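Local atomic coordinates of tail fiber protein (Acinetobacter phage AM24, PDB entry 5W5P), a protein that probably recognises, and may cleave, the capsular polysaccharide of its Acinetobacter host as the trimeric tailspike of the phage. Residues A[233-238]-A[266-271]; A[519-524]-A[533-538]. All blocks are in the same frame, centred on the assembly; numbering follows the deposited sequence.

Contact 1 of 2, residues A[233-238]-A[266-271]; sequences GGRYLR and HLALCN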
# COMPACT_ATOMS: atom_id res chain seq x y z
N GLY A 233 -17.99 -0.72 -2.37
CA GLY A 233 -19.03 -1.54 -1.79
C GLY A 233 -20.11 -2.01 -2.73
O GLY A 233 -21.10 -2.58 -2.27
N GLY A 234 -19.94 -1.82 -4.04
CA GLY A 234 -20.98 -2.21 -4.98
C GLY A 234 -20.71 -3.51 -5.71
O GLY A 234 -19.56 -3.95 -5.81
N ARG A 235 -21.77 -4.13 -6.21
CA ARG A 235 -21.68 -5.29 -7.09
C ARG A 235 -21.94 -4.83 -8.52
O ARG A 235 -22.87 -4.06 -8.77
CB ARG A 235 -22.68 -6.37 -6.69
CG ARG A 235 -22.22 -7.80 -7.00
CD ARG A 235 -22.36 -8.15 -8.48
NE ARG A 235 -22.14 -9.57 -8.73
CZ ARG A 235 -20.95 -10.16 -8.74
NH1 ARG A 235 -19.84 -9.46 -8.51
NH2 ARG A 235 -20.86 -11.46 -8.97
N TYR A 236 -21.10 -5.29 -9.45
CA TYR A 236 -21.22 -4.94 -10.86
C TYR A 236 -21.18 -6.23 -11.67
O TYR A 236 -20.19 -6.97 -11.61
CB TYR A 236 -20.11 -3.99 -11.30
CG TYR A 236 -20.12 -2.67 -10.57
CD1 TYR A 236 -19.56 -2.55 -9.31
CD2 TYR A 236 -20.70 -1.55 -11.15
CE1 TYR A 236 -19.57 -1.34 -8.64
CE2 TYR A 236 -20.72 -0.34 -10.49
CZ TYR A 236 -20.16 -0.24 -9.24
OH TYR A 236 -20.18 0.96 -8.59
N LEU A 237 -22.24 -6.48 -12.43
CA LEU A 237 -22.40 -7.72 -13.17
C LEU A 237 -22.73 -7.39 -14.61
O LEU A 237 -23.73 -6.70 -14.88
CB LEU A 237 -23.50 -8.58 -12.53
CG LEU A 237 -23.85 -9.93 -13.17
CD1 LEU A 237 -22.60 -10.79 -13.35
CD2 LEU A 237 -24.89 -10.64 -12.33
N ARG A 238 -21.89 -7.87 -15.53
CA ARG A 238 -22.09 -7.70 -16.98
C ARG A 238 -22.26 -6.23 -17.34
O ARG A 238 -23.09 -5.86 -18.17
CB ARG A 238 -23.26 -8.54 -17.48
CG ARG A 238 -23.08 -10.04 -17.23
CD ARG A 238 -24.18 -10.86 -17.85
NE ARG A 238 -24.08 -12.27 -17.47
CZ ARG A 238 -24.65 -12.80 -16.38
NH1 ARG A 238 -25.35 -12.03 -15.56
NH2 ARG A 238 -24.51 -14.09 -16.11
N HIS A 266 -17.32 -5.79 -5.97
CA HIS A 266 -17.46 -7.15 -6.48
C HIS A 266 -17.78 -7.05 -7.97
O HIS A 266 -18.93 -6.83 -8.36
CB HIS A 266 -18.55 -7.91 -5.71
CG HIS A 266 -18.36 -7.91 -4.23
ND1 HIS A 266 -17.89 -9.00 -3.53
CD2 HIS A 266 -18.59 -6.95 -3.30
CE1 HIS A 266 -17.84 -8.72 -2.24
NE2 HIS A 266 -18.25 -7.48 -2.08
N LEU A 267 -16.75 -7.20 -8.81
CA LEU A 267 -16.90 -7.10 -10.26
C LEU A 267 -16.94 -8.48 -10.88
O LEU A 267 -16.13 -9.35 -10.55
CB LEU A 267 -15.75 -6.30 -10.88
CG LEU A 267 -15.30 -5.01 -10.19
CD1 LEU A 267 -14.25 -4.31 -11.02
CD2 LEU A 267 -16.49 -4.09 -9.96
N ALA A 268 -17.90 -8.69 -11.78
CA ALA A 268 -18.02 -9.98 -12.45
C ALA A 268 -18.53 -9.76 -13.86
O ALA A 268 -19.52 -9.05 -14.06
CB ALA A 268 -18.95 -10.91 -11.68
N LEU A 269 -17.83 -10.36 -14.83
CA LEU A 269 -18.26 -10.38 -16.23
C LEU A 269 -18.38 -8.97 -16.81
O LEU A 269 -19.17 -8.74 -17.73
CB LEU A 269 -19.57 -11.15 -16.39
CG LEU A 269 -19.47 -12.61 -15.96
CD1 LEU A 269 -20.86 -13.24 -15.80
CD2 LEU A 269 -18.64 -13.38 -16.97
N CYS A 270 -17.62 -8.02 -16.28
CA CYS A 270 -17.60 -6.67 -16.81
C CYS A 270 -16.62 -6.58 -17.97
O CYS A 270 -15.56 -7.22 -17.96
CB CYS A 270 -17.21 -5.67 -15.72
SG CYS A 270 -18.28 -5.71 -14.25
N ASN A 271 -16.98 -5.79 -18.99
CA ASN A 271 -16.12 -5.66 -20.16
C ASN A 271 -14.90 -4.79 -19.86
O ASN A 271 -13.79 -5.08 -20.34
CB ASN A 271 -16.90 -5.06 -21.34
CG ASN A 271 -17.92 -6.02 -21.90
OD1 ASN A 271 -17.71 -7.24 -21.91
ND2 ASN A 271 -19.03 -5.48 -22.39
O HOH W 1 -16.95 -10.51 -7.98
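The Arg235 guanidinium carries the methyl of Ala268 over one face, NH2 to CB 3.4 Å, while the carbonyl of His266 and a water lie at its edge, near its plane. NH1 reaches His266 O at 2.8 Å, but the N-H...O angle of only 145° leaves this bond weak; the water takes a second bond from NH1 and donates to Leu267 O. The chain bends at chi2 (-77°), bringing CD 3.7 Å from His266 O. NH2 has its stronger partners on the second subunit, Gly160 O and Ile158 O, so Arg235 joins strand pairing to the trimer interface. His266 crosses Arg235 at about a right angle, its ring plane turned 76° from the guanidinium, and NE2 bonds Glu203 of the second subunit. On the opposite face of the pair, Tyr236 CD1 meets Leu267 CD2 obliquely at 3.5 Å; Phe210 and Leu242 pack beside this tyrosine. Beyond the strands, Leu269 CD1 lies over a face of the Arg238 guanidinium. Tyr236 N to His266 O, at 2.9 Å, is one of four backbone bonds fixing the register. The short strands run nearly parallel, 4.8 Å apart, and strands 209-211 and 288-290 continue the pairing on either side. Such stacking of successive parallel strands is characteristic of a beta-helix, the fold familiar from trimeric phage tailspikes.

Contact 2 of 2, residues A[519-524]-A[533-538]; sequences LVVQGS and TDVYVA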
# COMPACT_ATOMS: atom_id res chain seq x y z
N LEU A 519 42.30 -10.41 -1.47
CA LEU A 519 42.43 -11.26 -0.29
C LEU A 519 41.77 -12.61 -0.50
O LEU A 519 40.80 -12.74 -1.25
CB LEU A 519 41.79 -10.62 0.96
CG LEU A 519 42.09 -9.17 1.28
CD1 LEU A 519 41.24 -8.72 2.45
CD2 LEU A 519 43.55 -9.03 1.62
N VAL A 520 42.29 -13.61 0.21
CA VAL A 520 41.62 -14.90 0.36
C VAL A 520 41.66 -15.26 1.84
O VAL A 520 42.70 -15.11 2.49
CB VAL A 520 42.27 -16.00 -0.51
CG1 VAL A 520 43.79 -16.01 -0.31
CG2 VAL A 520 41.66 -17.36 -0.21
N VAL A 521 40.53 -15.71 2.38
CA VAL A 521 40.40 -16.08 3.79
C VAL A 521 40.00 -17.54 3.86
O VAL A 521 39.01 -17.94 3.25
CB VAL A 521 39.38 -15.19 4.52
CG1 VAL A 521 39.51 -15.33 6.03
CG2 VAL A 521 39.53 -13.73 4.10
N GLN A 522 40.76 -18.34 4.62
CA GLN A 522 40.47 -19.76 4.73
C GLN A 522 41.08 -20.32 6.01
O GLN A 522 42.23 -20.02 6.34
CB GLN A 522 41.00 -20.54 3.52
CG GLN A 522 40.89 -22.07 3.62
CD GLN A 522 39.47 -22.59 3.39
OE1 GLN A 522 38.82 -22.24 2.41
NE2 GLN A 522 39.00 -23.44 4.30
N GLY A 523 40.30 -21.15 6.71
CA GLY A 523 40.74 -21.85 7.89
C GLY A 523 40.50 -23.34 7.76
O GLY A 523 40.56 -23.91 6.67
N SER A 524 40.23 -23.98 8.90
CA SER A 524 39.94 -25.40 8.91
C SER A 524 38.57 -25.66 8.30
O SER A 524 37.58 -25.03 8.68
CB SER A 524 40.00 -25.94 10.33
OG SER A 524 41.22 -25.58 10.97
N THR A 533 39.55 -22.53 15.08
CA THR A 533 38.67 -21.45 14.64
C THR A 533 39.42 -20.35 13.91
O THR A 533 38.78 -19.53 13.23
CB THR A 533 37.92 -20.84 15.82
OG1 THR A 533 38.87 -20.25 16.73
CG2 THR A 533 37.10 -21.89 16.55
N ASP A 534 40.74 -20.28 14.04
CA ASP A 534 41.51 -19.25 13.37
C ASP A 534 41.37 -19.38 11.86
O ASP A 534 41.36 -20.49 11.31
CB ASP A 534 43.00 -19.34 13.75
CG ASP A 534 43.23 -19.21 15.25
OD1 ASP A 534 42.35 -18.65 15.95
OD2 ASP A 534 44.29 -19.65 15.73
N VAL A 535 41.24 -18.24 11.18
CA VAL A 535 41.22 -18.20 9.72
C VAL A 535 42.33 -17.26 9.26
O VAL A 535 42.61 -16.24 9.90
CB VAL A 535 39.85 -17.74 9.18
CG1 VAL A 535 38.82 -18.85 9.36
CG2 VAL A 535 39.40 -16.45 9.86
N TYR A 536 42.96 -17.61 8.15
CA TYR A 536 44.17 -16.94 7.70
C TYR A 536 43.90 -16.15 6.43
O TYR A 536 43.02 -16.49 5.63
CB TYR A 536 45.29 -17.95 7.49
CG TYR A 536 45.40 -18.94 8.64
CD1 TYR A 536 46.03 -18.59 9.83
CD2 TYR A 536 44.85 -20.21 8.54
CE1 TYR A 536 46.12 -19.48 10.88
CE2 TYR A 536 44.93 -21.11 9.59
CZ TYR A 536 45.57 -20.73 10.76
OH TYR A 536 45.67 -21.62 11.82
N VAL A 537 44.68 -15.08 6.24
CA VAL A 537 44.52 -14.16 5.13
C VAL A 537 45.82 -14.10 4.35
O VAL A 537 46.91 -14.04 4.93
CB VAL A 537 44.12 -12.75 5.62
CG1 VAL A 537 44.15 -11.75 4.46
CG2 VAL A 537 42.75 -12.77 6.27
N ALA A 538 45.71 -14.12 3.02
CA ALA A 538 46.81 -13.80 2.12
C ALA A 538 46.38 -12.61 1.26
O ALA A 538 45.29 -12.63 0.68
CB ALA A 538 47.18 -14.99 1.24
O HOH W 2 39.56 -22.29 10.89
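Val521 and Val537 lie side by side on one face of the strand pair, pointing the same way, with CG2 of Val521 4.0 Å from CG2 of Val537. The other methyl of Val521, CG1, is anti to its backbone N (chi1 -165°) and meets Val535 CB, the two side chains crossing obliquely. Leu519 CD2 continues this apolar row against Val537 CG1. On the reverse face Val520 CG1 touches Ala538 CB at 3.9 Å, and the Tyr536 ring brings CD2 to within 3.4 Å of Gln522 O. That carbonyl also accepts Tyr536 N at 3.1 Å; the N-H points nearly straight at it, yet the donor stands 56° above the carbonyl plane. The bonds of Val520 with Ala538, in both directions, and of Gln522 N with Tyr536 O instead lie in the carbonyl planes. Near the turn, a water accepts from Ser524 N at 2.7 Å and donates to Asp534 O, bridging the diverging backbones. Gln522 NE2 bonds Gly523 O at 2.9 Å, which ties its amide to the backbone of the next residue, and it also bonds Glu525. Farther out, Ile481 of helix 479-483 packs on Val521 and Val535, backing the valine face. The face of Val520, Gln522 and Tyr536 looks to the third subunit: Phe499 there packs on Val520, Gln501 NE2 bonds Gln522 OE1, and Val551 O bonds Tyr536 OH. Two hydrogen-bonded pairs flank the non-hydrogen-bonded Val521-Val537 pair, and strand directions 155° apart confirm antiparallel pairing; the direct link between strands 509-523 and 535-546 makes them a beta hairpin, at the margin of a five-stranded sheet in the C-terminal domain and built into the trimer.

Overall arrangement
Contacts 1 and 2 follow one another along the chain and lie on opposite sides of its centre, their own centres 65 Å apart and their nearest atoms about 57 Å apart, so neither touches the other. Contact 1 belongs to the parallel beta-helical body and contact 2 to the antiparallel C-terminal domain. Each nevertheless meets a neighbouring copy: residues 233-238 and 266-271 meet the second subunit, residues 519-524 and 533-538 the third. Two widely separated levels of the spike thus contribute to trimer assembly. The zinc ion near contact 1 is about 13 Å from Gly234, too far for that residue to coordinate it.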